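Local structure of putative phosphosugar isomerases (Salmonella typhimurium LT2, 3FKJ) at residues 248-253 with 282-287; 255-258 with 263-266; 272-277 with 296-301. The protein probably binds a phosphorylated sugar or related carbohydrate derivative through its SIS domains and may interconvert sugar isomers, although its substrate is not established. One frame throughout, in Å; residues are numbered along the deposited sequence.

Contact 1: 248-253 with 282-287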
ATOM      1  N   GLY A 248     -10.060  -7.347   2.913  1.00 30.37           N
ATOM      2  CA  GLY A 248      -9.634  -7.988   4.138  1.00 30.88           C
ATOM      3  C   GLY A 248      -9.597  -6.978   5.277  1.00 33.57           C
ATOM      4  O   GLY A 248     -10.104  -7.248   6.375  1.00 33.12           O
ATOM      5  N   GLU A 249      -9.044  -5.799   4.970  1.00 31.82           N
ATOM      6  CA  GLU A 249      -8.956  -4.651   5.907  1.00 32.18           C
ATOM      7  C   GLU A 249     -10.288  -4.009   6.318  1.00 33.84           C
ATOM      8  O   GLU A 249     -10.408  -3.451   7.412  1.00 32.24           O
ATOM      9  CB  GLU A 249      -8.038  -3.582   5.294  1.00 31.58           C
ATOM     10  CG  GLU A 249      -6.546  -3.966   5.316  1.00 33.68           C
ATOM     11  CD  GLU A 249      -5.955  -3.882   6.740  1.00 37.38           C
ATOM     12  OE1 GLU A 249      -5.811  -2.737   7.226  1.00 34.88           O
ATOM     13  OE2 GLU A 249      -5.619  -4.937   7.356  1.00 28.75           O
ATOM     14  N   TYR A 250     -11.288  -4.086   5.443  1.00 32.20           N
ATOM     15  CA  TYR A 250     -12.613  -3.521   5.700  1.00 31.85           C
ATOM     16  C   TYR A 250     -13.164  -3.797   7.109  1.00 32.09           C
ATOM     17  O   TYR A 250     -13.701  -2.903   7.785  1.00 31.20           O
ATOM     18  CB  TYR A 250     -13.567  -4.116   4.682  1.00 33.48           C
ATOM     19  CG  TYR A 250     -15.021  -3.623   4.744  1.00 29.12           C
ATOM     20  CD1 TYR A 250     -15.337  -2.289   4.501  1.00 35.50           C
ATOM     21  CD2 TYR A 250     -16.048  -4.503   4.983  1.00 26.70           C
ATOM     22  CE1 TYR A 250     -16.648  -1.849   4.515  1.00 40.37           C
ATOM     23  CE2 TYR A 250     -17.390  -4.080   5.006  1.00 33.33           C
ATOM     24  CZ  TYR A 250     -17.685  -2.750   4.772  1.00 36.49           C
ATOM     25  OH  TYR A 250     -18.988  -2.304   4.773  1.00 32.40           O
ATOM     26  N   PHE A 251     -13.054  -5.050   7.538  1.00 31.17           N
ATOM     27  CA  PHE A 251     -13.667  -5.492   8.799  1.00 30.50           C
ATOM     28  C   PHE A 251     -12.834  -5.160  10.047  1.00 29.71           C
ATOM     29  O   PHE A 251     -13.181  -5.588  11.130  1.00 26.42           O
ATOM     30  CB  PHE A 251     -13.939  -6.992   8.740  1.00 30.34           C
ATOM     31  CG  PHE A 251     -15.010  -7.357   7.758  1.00 26.09           C
ATOM     32  CD1 PHE A 251     -16.313  -7.042   8.019  1.00 27.73           C
ATOM     33  CD2 PHE A 251     -14.692  -7.950   6.544  1.00 29.73           C
ATOM     34  CE1 PHE A 251     -17.294  -7.346   7.103  1.00 30.16           C
ATOM     35  CE2 PHE A 251     -15.679  -8.260   5.628  1.00 29.92           C
ATOM     36  CZ  PHE A 251     -16.966  -7.949   5.900  1.00 27.54           C
ATOM     37  N   HIS A 252     -11.765  -4.371   9.882  1.00 32.40           N
ATOM     38  CA  HIS A 252     -10.858  -4.003  11.000  1.00 32.48           C
ATOM     39  C   HIS A 252     -10.720  -2.484  11.190  1.00 33.85           C
ATOM     40  O   HIS A 252      -9.724  -1.982  11.699  1.00 35.25           O
ATOM     41  CB  HIS A 252      -9.537  -4.737  10.794  1.00 33.24           C
ATOM     42  CG  HIS A 252      -9.728  -6.213  10.804  1.00 30.64           C
ATOM     43  ND1 HIS A 252     -10.026  -6.908  11.967  1.00 30.12           N
ATOM     44  CD2 HIS A 252      -9.799  -7.111   9.793  1.00 27.51           C
ATOM     45  CE1 HIS A 252     -10.220  -8.181  11.671  1.00 32.88           C
ATOM     46  NE2 HIS A 252     -10.086  -8.332  10.359  1.00 29.13           N
ATOM     47  N   GLY A 253     -11.783  -1.771  10.835  1.00 32.85           N
ATOM     48  CA  GLY A 253     -11.922  -0.370  11.147  1.00 31.82           C
ATOM     49  C   GLY A 253     -12.885   0.295  10.186  1.00 30.48           C
ATOM     50  O   GLY A 253     -13.941   0.785  10.587  1.00 33.41           O
ATOM     51  N   ARG A 282     -21.591  -9.753   1.553  1.00 32.64           N
ATOM     52  CA  ARG A 282     -22.620 -10.137   2.498  1.00 33.02           C
ATOM     53  C   ARG A 282     -22.880  -9.050   3.521  1.00 32.68           C
ATOM     54  O   ARG A 282     -24.034  -8.737   3.815  1.00 33.31           O
ATOM     55  CB  ARG A 282     -22.255 -11.442   3.211  1.00 32.56           C
ATOM     56  CG  ARG A 282     -22.164 -12.641   2.271  1.00 38.67           C
ATOM     57  CD  ARG A 282     -22.109 -13.962   3.033  1.00 39.07           C
ATOM     58  NE  ARG A 282     -20.936 -14.050   3.919  1.00 44.36           N
ATOM     59  CZ  ARG A 282     -19.754 -14.576   3.591  1.00 42.08           C
ATOM     60  NH1 ARG A 282     -19.543 -15.096   2.384  1.00 40.80           N
ATOM     61  NH2 ARG A 282     -18.772 -14.595   4.489  1.00 41.69           N
ATOM     62  N   PHE A 283     -21.809  -8.478   4.061  1.00 30.65           N
ATOM     63  CA  PHE A 283     -21.931  -7.446   5.075  1.00 30.57           C
ATOM     64  C   PHE A 283     -22.495  -6.134   4.492  1.00 30.38           C
ATOM     65  O   PHE A 283     -23.440  -5.558   5.052  1.00 31.44           O
ATOM     66  CB  PHE A 283     -20.578  -7.165   5.743  1.00 30.75           C
ATOM     67  CG  PHE A 283     -20.660  -6.115   6.820  1.00 28.20           C
ATOM     68  CD1 PHE A 283     -20.822  -6.480   8.151  1.00 31.92           C
ATOM     69  CD2 PHE A 283     -20.622  -4.762   6.502  1.00 27.43           C
ATOM     70  CE1 PHE A 283     -20.923  -5.520   9.138  1.00 29.95           C
ATOM     71  CE2 PHE A 283     -20.729  -3.806   7.495  1.00 24.36           C
ATOM     72  CZ  PHE A 283     -20.842  -4.178   8.799  1.00 31.48           C
ATOM     73  N   ILE A 284     -21.903  -5.652   3.400  1.00 32.12           N
ATOM     74  CA  ILE A 284     -22.388  -4.422   2.735  1.00 30.03           C
ATOM     75  C   ILE A 284     -23.892  -4.530   2.377  1.00 31.38           C
ATOM     76  O   ILE A 284     -24.633  -3.561   2.500  1.00 27.38           O
ATOM     77  CB  ILE A 284     -21.588  -4.082   1.459  1.00 29.26           C
ATOM     78  CG1 ILE A 284     -20.080  -3.879   1.749  1.00 31.27           C
ATOM     79  CG2 ILE A 284     -22.141  -2.826   0.798  1.00 27.36           C
ATOM     80  CD1 ILE A 284     -19.238  -3.984   0.512  1.00 28.02           C
ATOM     81  N   GLU A 285     -24.329  -5.704   1.937  1.00 33.38           N
ATOM     82  CA  GLU A 285     -25.744  -5.921   1.611  1.00 35.36           C
ATOM     83  C   GLU A 285     -26.617  -6.051   2.855  1.00 35.69           C
ATOM     84  O   GLU A 285     -27.748  -5.569   2.867  1.00 38.60           O
ATOM     85  CB  GLU A 285     -25.902  -7.136   0.697  1.00 34.99           C
ATOM     86  CG  GLU A 285     -25.260  -6.889  -0.664  1.00 36.11           C
ATOM     87  CD  GLU A 285     -25.455  -8.015  -1.675  1.00 42.32           C
ATOM     88  OE1 GLU A 285     -25.892  -9.135  -1.287  1.00 43.75           O
ATOM     89  OE2 GLU A 285     -25.149  -7.763  -2.872  1.00 38.81           O
ATOM     90  N   ARG A 286     -26.093  -6.684   3.904  1.00 35.77           N
ATOM     91  CA  ARG A 286     -26.818  -6.801   5.173  1.00 37.51           C
ATOM     92  C   ARG A 286     -27.068  -5.416   5.759  1.00 36.87           C
ATOM     93  O   ARG A 286     -28.052  -5.210   6.460  1.00 35.56           O
ATOM     94  CB  ARG A 286     -26.048  -7.679   6.188  1.00 38.47           C
ATOM     95  CG  ARG A 286     -26.811  -7.992   7.493  1.00 43.45           C
ATOM     96  CD  ARG A 286     -26.016  -8.847   8.529  1.00 54.78           C
ATOM     97  NE  ARG A 286     -25.312  -9.999   7.938  1.00 60.76           N
ATOM     98  CZ  ARG A 286     -23.996 -10.256   8.034  1.00 68.89           C
ATOM     99  NH1 ARG A 286     -23.168  -9.470   8.729  1.00 69.76           N
ATOM    100  NH2 ARG A 286     -23.491 -11.332   7.432  1.00 67.56           N
ATOM    101  N   TYR A 287     -26.185  -4.456   5.477  1.00 36.55           N
ATOM    102  CA  TYR A 287     -26.348  -3.125   6.056  1.00 35.56           C
ATOM    103  C   TYR A 287     -26.758  -2.071   5.033  1.00 35.02           C
ATOM    104  O   TYR A 287     -26.695  -0.872   5.284  1.00 35.21           O
ATOM    105  CB  TYR A 287     -25.144  -2.787   6.934  1.00 35.50           C
ATOM    106  CG  TYR A 287     -25.138  -3.720   8.121  1.00 36.50           C
ATOM    107  CD1 TYR A 287     -26.026  -3.523   9.186  1.00 37.77           C
ATOM    108  CD2 TYR A 287     -24.328  -4.850   8.145  1.00 35.83           C
ATOM    109  CE1 TYR A 287     -26.075  -4.412  10.276  1.00 39.25           C
ATOM    110  CE2 TYR A 287     -24.372  -5.745   9.224  1.00 37.11           C
ATOM    111  CZ  TYR A 287     -25.234  -5.516  10.288  1.00 38.43           C
ATOM    112  OH  TYR A 287     -25.280  -6.383  11.361  1.00 37.57           O
TER
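The ring of Phe251 turns its edge toward the face of Phe283 in an offset edge-to-face pair, centroids 5.5 Å apart and planes at 86°. Tyr250, Phe251 and Phe283 form an aromatic cluster: Tyr250 CD2 lies over the centre of one Phe251 face, while one face of Phe283 carries Tyr287 CD2 from its own segment. Phe283 CB meets the Phe251 edge near its plane, 3.6 Å from Phe251 CE1. The cluster joins the loop after strand 241-246 to the last turn of helix 274-286, in the part of the chain built on the four-stranded parallel sheet, an alpha/beta unit consistent with the SIS family. Tyr250 and Phe283 both carry CG opposite the backbone N (chi1 near 180° in both), and each side chain is thereby sent across the gap to the other segment. Their rings meet obliquely, planes at 80°, and Tyr250 CE2 comes within 3.6 Å of Phe283 CD2. No hydrogen bond crosses between the segments; the phenol of Tyr250 is instead bonded to Thr258 OG1, which ties down its buried polar end. Arg279, one turn before Phe283, adds a cation-pi contact to Phe251, and Tyr341 of the second subunit packs edge-to-face with Phe283. At the far end of the phenol, Tyr250 OH lies 3.4 Å from Phe283 CD2 and 3.6 Å from Ile284 CG1.

Contact 2: 255-258 with 263-266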
ATOM      1  N   PHE A 255     -15.208  -0.524   8.018  1.00 30.78           N
ATOM      2  CA  PHE A 255     -16.621  -0.904   7.892  1.00 30.31           C
ATOM      3  C   PHE A 255     -17.562  -0.163   8.857  1.00 31.93           C
ATOM      4  O   PHE A 255     -18.756  -0.079   8.595  1.00 33.80           O
ATOM      5  CB  PHE A 255     -16.804  -2.441   7.971  1.00 29.18           C
ATOM      6  CG  PHE A 255     -16.697  -3.037   9.381  1.00 29.25           C
ATOM      7  CD1 PHE A 255     -15.759  -2.582  10.311  1.00 28.94           C
ATOM      8  CD2 PHE A 255     -17.504  -4.109   9.731  1.00 28.88           C
ATOM      9  CE1 PHE A 255     -15.673  -3.141  11.566  1.00 31.82           C
ATOM     10  CE2 PHE A 255     -17.413  -4.686  10.988  1.00 30.12           C
ATOM     11  CZ  PHE A 255     -16.498  -4.191  11.913  1.00 28.56           C
ATOM     12  N   GLU A 256     -17.014   0.401   9.937  1.00 31.89           N
ATOM     13  CA  GLU A 256     -17.790   1.199  10.876  1.00 33.22           C
ATOM     14  C   GLU A 256     -18.427   2.412  10.214  1.00 32.66           C
ATOM     15  O   GLU A 256     -19.394   2.974  10.753  1.00 30.40           O
ATOM     16  CB  GLU A 256     -16.915   1.638  12.066  1.00 34.16           C
ATOM     17  CG  GLU A 256     -16.717   0.570  13.116  1.00 32.87           C
ATOM     18  CD  GLU A 256     -17.973   0.326  13.914  1.00 36.38           C
ATOM     19  OE1 GLU A 256     -18.668   1.322  14.245  1.00 28.31           O
ATOM     20  OE2 GLU A 256     -18.255  -0.846  14.231  1.00 29.54           O
ATOM     21  N   ILE A 257     -17.900   2.817   9.054  1.00 30.88           N
ATOM     22  CA  ILE A 257     -18.484   3.933   8.294  1.00 32.17           C
ATOM     23  C   ILE A 257     -19.823   3.573   7.610  1.00 32.39           C
ATOM     24  O   ILE A 257     -20.627   4.446   7.273  1.00 35.16           O
ATOM     25  CB  ILE A 257     -17.477   4.452   7.213  1.00 33.32           C
ATOM     26  CG1 ILE A 257     -17.749   5.938   6.853  1.00 34.29           C
ATOM     27  CG2 ILE A 257     -17.489   3.513   5.964  1.00 24.25           C
ATOM     28  CD1 ILE A 257     -17.704   6.959   8.077  1.00 29.28           C
ATOM     29  N   THR A 258     -20.037   2.282   7.375  1.00 29.94           N
ATOM     30  CA  THR A 258     -21.160   1.784   6.601  1.00 29.14           C
ATOM     31  C   THR A 258     -22.489   2.059   7.255  1.00 31.31           C
ATOM     32  O   THR A 258     -22.736   1.703   8.413  1.00 33.23           O
ATOM     33  CB  THR A 258     -21.067   0.250   6.435  1.00 29.67           C
ATOM     34  OG1 THR A 258     -19.726  -0.116   6.028  1.00 28.10           O
ATOM     35  CG2 THR A 258     -22.102  -0.258   5.429  1.00 24.67           C
ATOM     36  N   PRO A 263     -21.688   4.496  -0.349  1.00 32.94           N
ATOM     37  CA  PRO A 263     -21.309   3.923  -1.654  1.00 32.99           C
ATOM     38  C   PRO A 263     -19.980   3.164  -1.666  1.00 31.14           C
ATOM     39  O   PRO A 263     -18.965   3.688  -1.247  1.00 32.41           O
ATOM     40  CB  PRO A 263     -21.261   5.156  -2.576  1.00 30.21           C
ATOM     41  CG  PRO A 263     -21.925   6.270  -1.786  1.00 31.08           C
ATOM     42  CD  PRO A 263     -21.499   5.954  -0.361  1.00 34.45           C
ATOM     43  N   PHE A 264     -20.035   1.920  -2.116  1.00 32.93           N
ATOM     44  CA  PHE A 264     -18.872   1.064  -2.325  1.00 33.12           C
ATOM     45  C   PHE A 264     -18.898   0.509  -3.750  1.00 31.27           C
ATOM     46  O   PHE A 264     -19.911  -0.013  -4.200  1.00 29.74           O
ATOM     47  CB  PHE A 264     -18.910  -0.142  -1.378  1.00 33.43           C
ATOM     48  CG  PHE A 264     -18.886   0.212   0.075  1.00 33.24           C
ATOM     49  CD1 PHE A 264     -17.680   0.329   0.750  1.00 37.65           C
ATOM     50  CD2 PHE A 264     -20.066   0.388   0.784  1.00 33.57           C
ATOM     51  CE1 PHE A 264     -17.644   0.650   2.105  1.00 32.96           C
ATOM     52  CE2 PHE A 264     -20.042   0.697   2.131  1.00 31.89           C
ATOM     53  CZ  PHE A 264     -18.797   0.848   2.792  1.00 33.58           C
ATOM     54  N   ILE A 265     -17.771   0.599  -4.435  1.00 29.18           N
ATOM     55  CA  ILE A 265     -17.546  -0.131  -5.660  1.00 30.77           C
ATOM     56  C   ILE A 265     -16.500  -1.221  -5.319  1.00 30.61           C
ATOM     57  O   ILE A 265     -15.345  -0.902  -4.966  1.00 30.72           O
ATOM     58  CB  ILE A 265     -17.034   0.790  -6.822  1.00 32.63           C
ATOM     59  CG1 ILE A 265     -17.994   1.987  -6.983  1.00 31.83           C
ATOM     60  CG2 ILE A 265     -16.871  -0.060  -8.130  1.00 31.77           C
ATOM     61  CD1 ILE A 265     -17.434   3.217  -7.682  1.00 27.27           C
ATOM     62  N   LEU A 266     -16.947  -2.480  -5.390  1.00 30.97           N
ATOM     63  CA  LEU A 266     -16.119  -3.659  -5.141  1.00 31.31           C
ATOM     64  C   LEU A 266     -15.706  -4.247  -6.471  1.00 31.36           C
ATOM     65  O   LEU A 266     -16.539  -4.579  -7.300  1.00 31.08           O
ATOM     66  CB  LEU A 266     -16.840  -4.713  -4.297  1.00 30.68           C
ATOM     67  CG  LEU A 266     -16.143  -6.069  -4.018  1.00 29.27           C
ATOM     68  CD1 LEU A 266     -14.918  -5.864  -3.164  1.00 32.01           C
ATOM     69  CD2 LEU A 266     -17.081  -7.021  -3.324  1.00 38.38           C
TER
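This is a small buried packing contact at the entry to strand 263-268: Ile257, at the end of a 3-10 turn in the loop leading into the strand, and Thr258 just after it meet Phe264, the strand's second residue. Phe264 does the reaching: its CB heads for the turn, and the far end of its ring arrives beside Thr258, the two side chains crossing at about a right angle. Phe264 CZ lies 3.5 Å from Thr258 OG1, while Phe264 CE2 is 4.0 Å from the methyl, Thr258 CG2. Ile257 adds a looser apolar touch, its CG2 4.3 Å from Phe264 CZ. Both it and the hydroxyl approach the ring obliquely.

Strand 263-268 is an inner strand of the four-stranded parallel sheet in this SIS-type alpha/beta fold, hydrogen-bonded through Phe264 to strand 290-295 and through Pro263 and Ile265 to strand 213-218. The Phe264 ring leaves the sheet on the side where Ile284 of helix 274-286 also packs on it, so the turn and the helix share one aromatic side chain.

Thr258 OG1 is held by its own turn. With OG1 beside the backbone N (chi1 -47°), the hydroxyl donates to Phe255 O at 2.7 Å, and Thr258 N gives a second bond to the same oxygen at 3.0 Å. Both donors come from one face of the carbonyl plane, the hydroxyl tilted 23° from it. The same hydroxyl also meets the Tyr250 phenol, while Thr258 O bonds to Tyr341 OH of the second subunit.

Contact 3: 272-277 with 296-301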
ATOM      1  N   ARG A 272      -8.035 -17.024  -5.447  1.00 34.87           N
ATOM      2  CA  ARG A 272      -7.830 -17.301  -4.007  1.00 35.10           C
ATOM      3  C   ARG A 272      -8.397 -16.292  -2.996  1.00 33.59           C
ATOM      4  O   ARG A 272      -8.841 -16.712  -1.905  1.00 31.52           O
ATOM      5  CB  ARG A 272      -6.354 -17.539  -3.731  1.00 33.28           C
ATOM      6  CG  ARG A 272      -5.872 -18.869  -4.326  1.00 33.44           C
ATOM      7  CD  ARG A 272      -4.360 -18.921  -4.386  1.00 33.44           C
ATOM      8  NE  ARG A 272      -3.787 -17.928  -5.291  1.00 38.21           N
ATOM      9  CZ  ARG A 272      -2.480 -17.660  -5.401  1.00 37.10           C
ATOM     10  NH1 ARG A 272      -1.600 -18.308  -4.680  1.00 37.01           N
ATOM     11  NH2 ARG A 272      -2.036 -16.743  -6.240  1.00 40.89           N
ATOM     12  N   THR A 273      -8.434 -15.006  -3.362  1.00 32.26           N
ATOM     13  CA  THR A 273      -8.900 -13.957  -2.444  1.00 32.35           C
ATOM     14  C   THR A 273     -10.403 -13.676  -2.559  1.00 30.98           C
ATOM     15  O   THR A 273     -10.969 -12.918  -1.768  1.00 31.19           O
ATOM     16  CB  THR A 273      -8.037 -12.661  -2.564  1.00 32.48           C
ATOM     17  OG1 THR A 273      -8.335 -11.993  -3.805  1.00 35.54           O
ATOM     18  CG2 THR A 273      -6.541 -13.028  -2.520  1.00 28.50           C
ATOM     19  N   ARG A 274     -11.077 -14.349  -3.483  1.00 31.89           N
ATOM     20  CA  ARG A 274     -12.525 -14.177  -3.638  1.00 32.01           C
ATOM     21  C   ARG A 274     -13.333 -14.258  -2.341  1.00 31.51           C
ATOM     22  O   ARG A 274     -14.247 -13.454  -2.130  1.00 31.59           O
ATOM     23  CB  ARG A 274     -13.056 -15.197  -4.629  1.00 32.06           C
ATOM     24  CG  ARG A 274     -14.452 -14.943  -5.115  1.00 26.49           C
ATOM     25  CD  ARG A 274     -14.728 -15.865  -6.264  1.00 30.28           C
ATOM     26  NE  ARG A 274     -16.093 -15.684  -6.737  1.00 31.31           N
ATOM     27  CZ  ARG A 274     -16.506 -14.736  -7.572  1.00 28.51           C
ATOM     28  NH1 ARG A 274     -15.667 -13.858  -8.090  1.00 30.55           N
ATOM     29  NH2 ARG A 274     -17.797 -14.672  -7.889  1.00 31.77           N
ATOM     30  N   PRO A 275     -13.038 -15.234  -1.472  1.00 32.00           N
ATOM     31  CA  PRO A 275     -13.786 -15.269  -0.203  1.00 33.13           C
ATOM     32  C   PRO A 275     -13.674 -14.003   0.661  1.00 33.26           C
ATOM     33  O   PRO A 275     -14.591 -13.699   1.430  1.00 33.49           O
ATOM     34  CB  PRO A 275     -13.172 -16.485   0.522  1.00 32.68           C
ATOM     35  CG  PRO A 275     -12.666 -17.352  -0.610  1.00 31.91           C
ATOM     36  CD  PRO A 275     -12.092 -16.369  -1.570  1.00 33.09           C
ATOM     37  N   LEU A 276     -12.557 -13.282   0.529  1.00 34.16           N
ATOM     38  CA  LEU A 276     -12.418 -11.979   1.170  1.00 32.61           C
ATOM     39  C   LEU A 276     -13.482 -11.030   0.660  1.00 31.05           C
ATOM     40  O   LEU A 276     -14.160 -10.354   1.459  1.00 30.98           O
ATOM     41  CB  LEU A 276     -11.025 -11.380   0.961  1.00 31.70           C
ATOM     42  CG  LEU A 276      -9.939 -11.873   1.894  1.00 31.34           C
ATOM     43  CD1 LEU A 276      -9.605 -13.334   1.608  1.00 24.85           C
ATOM     44  CD2 LEU A 276      -8.683 -10.973   1.763  1.00 29.14           C
ATOM     45  N   ASP A 277     -13.662 -11.050  -0.662  1.00 30.57           N
ATOM     46  CA  ASP A 277     -14.619 -10.198  -1.357  1.00 30.33           C
ATOM     47  C   ASP A 277     -16.070 -10.589  -1.020  1.00 30.86           C
ATOM     48  O   ASP A 277     -16.917  -9.723  -0.759  1.00 32.69           O
ATOM     49  CB  ASP A 277     -14.362 -10.242  -2.890  1.00 29.63           C
ATOM     50  CG  ASP A 277     -12.978  -9.729  -3.285  1.00 33.36           C
ATOM     51  OD1 ASP A 277     -12.273  -9.108  -2.438  1.00 28.47           O
ATOM     52  OD2 ASP A 277     -12.618  -9.958  -4.453  1.00 28.49           O
ATOM     53  N   ALA A 296     -14.904 -10.010 -11.765  1.00 35.37           N
ATOM     54  CA  ALA A 296     -14.055 -10.538 -12.851  1.00 36.27           C
ATOM     55  C   ALA A 296     -14.595 -11.863 -13.417  1.00 38.96           C
ATOM     56  O   ALA A 296     -14.610 -12.062 -14.635  1.00 35.93           O
ATOM     57  CB  ALA A 296     -12.618 -10.696 -12.401  1.00 33.13           C
ATOM     58  N   ASP A 297     -15.037 -12.755 -12.527  1.00 42.92           N
ATOM     59  CA  ASP A 297     -15.539 -14.080 -12.922  1.00 46.13           C
ATOM     60  C   ASP A 297     -16.763 -14.050 -13.823  1.00 47.79           C
ATOM     61  O   ASP A 297     -16.960 -14.978 -14.592  1.00 50.33           O
ATOM     62  CB  ASP A 297     -15.840 -14.954 -11.693  1.00 48.08           C
ATOM     63  CG  ASP A 297     -14.813 -16.074 -11.484  1.00 51.53           C
ATOM     64  OD1 ASP A 297     -14.118 -16.432 -12.460  1.00 52.70           O
ATOM     65  OD2 ASP A 297     -14.711 -16.607 -10.345  1.00 55.53           O
ATOM     66  N   LYS A 298     -17.586 -13.012 -13.719  1.00 48.84           N
ATOM     67  CA  LYS A 298     -18.750 -12.848 -14.590  1.00 48.61           C
ATOM     68  C   LYS A 298     -18.354 -12.266 -15.933  1.00 48.03           C
ATOM     69  O   LYS A 298     -19.070 -12.413 -16.908  1.00 49.72           O
ATOM     70  CB  LYS A 298     -19.811 -11.942 -13.948  1.00 48.90           C
ATOM     71  CG  LYS A 298     -20.935 -12.665 -13.232  1.00 55.34           C
ATOM     72  CD  LYS A 298     -20.425 -13.794 -12.348  1.00 63.92           C
ATOM     73  CE  LYS A 298     -21.529 -14.351 -11.460  1.00 67.63           C
ATOM     74  NZ  LYS A 298     -20.995 -15.327 -10.465  1.00 67.55           N
ATOM     75  N   LEU A 299     -17.217 -11.594 -15.989  1.00 46.84           N
ATOM     76  CA  LEU A 299     -16.807 -10.912 -17.209  1.00 46.24           C
ATOM     77  C   LEU A 299     -15.746 -11.703 -17.978  1.00 45.14           C
ATOM     78  O   LEU A 299     -15.033 -11.139 -18.814  1.00 45.39           O
ATOM     79  CB  LEU A 299     -16.309  -9.492 -16.883  1.00 46.95           C
ATOM     80  CG  LEU A 299     -17.293  -8.604 -16.119  1.00 48.54           C
ATOM     81  CD1 LEU A 299     -16.584  -7.349 -15.612  1.00 46.51           C
ATOM     82  CD2 LEU A 299     -18.498  -8.269 -16.988  1.00 46.43           C
ATOM     83  N   GLY A 300     -15.625 -12.998 -17.687  1.00 44.34           N
ATOM     84  CA  GLY A 300     -14.876 -13.912 -18.557  1.00 45.28           C
ATOM     85  C   GLY A 300     -13.412 -14.142 -18.208  1.00 45.49           C
ATOM     86  O   GLY A 300     -12.593 -14.453 -19.083  1.00 45.43           O
ATOM     87  N   ILE A 301     -13.073 -13.997 -16.929  1.00 44.47           N
ATOM     88  CA  ILE A 301     -11.762 -14.424 -16.460  1.00 44.28           C
ATOM     89  C   ILE A 301     -11.591 -15.935 -16.612  1.00 46.14           C
ATOM     90  O   ILE A 301     -10.476 -16.379 -16.889  1.00 47.23           O
ATOM     91  CB  ILE A 301     -11.463 -13.940 -15.012  1.00 42.90           C
ATOM     92  CG1 ILE A 301     -10.804 -12.566 -15.066  1.00 40.68           C
ATOM     93  CG2 ILE A 301     -10.539 -14.896 -14.268  1.00 41.89           C
ATOM     94  CD1 ILE A 301      -9.309 -12.580 -15.367  1.00 37.72           C
TER
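Arg274 leaves the first turn of helix 274-286 with CG opposite the backbone N (chi1 -167°) and runs extended from CG to NE, long enough to carry its guanidinium to Asp297 in the loop after strand 290-295. Asp297 OD2 lies over one face of that group, offset toward its rim, and the guanidinium and carboxylate planes are 60° apart. The resulting salt bridge is long, 3.7 Å from Arg274 NH1 to Asp297 OD2, and no N-H points at the oxygen. Asp297 CB sits almost as near, 3.8 Å from Arg274 NH1. Lys298, its chain bent at chi2, brings NZ to 4.2 Å from Arg274 NH2, a close approach of like charges.

Stronger partners lie alongside: Arg274 NH1 bonds to Ser269 O, and Asp297 OD1 to Gln302. The contact thus links the helix start to the loop that follows the C-terminal end of strand 290-295, an edge strand of the parallel sheet within this chain. Asp295 takes a salt bridge from Arg274 and a long, weak ion pair from Lys298, so the two positive charges are probably balanced by Asp295 and Asp297, and the face-on approach of Asp297 implies electrostatic attraction without directional hydrogen bonding.

Overall arrangement
Contacts 1 and 2 are buried and lie side by side, their centres about 7 Å apart, whereas contact 3 is at the surface, its centre about 17 and 19 Å from theirs. Helix 274-286 connects contacts 1 and 3: the first uses its C-terminal turn, the last its start. Contact 2 brings in strand 263-268, which precedes that helix. The buried pair share one apolar assembly, joined by Phe255 against Phe283 and by Tyr250 CE1 packed 3.6 Å from Phe264 CE1. There the Tyr250 and Thr258 hydroxyls are bonded to each other within otherwise apolar packing; at contact 3, charges do the work. All three segment pairs also reach the second subunit.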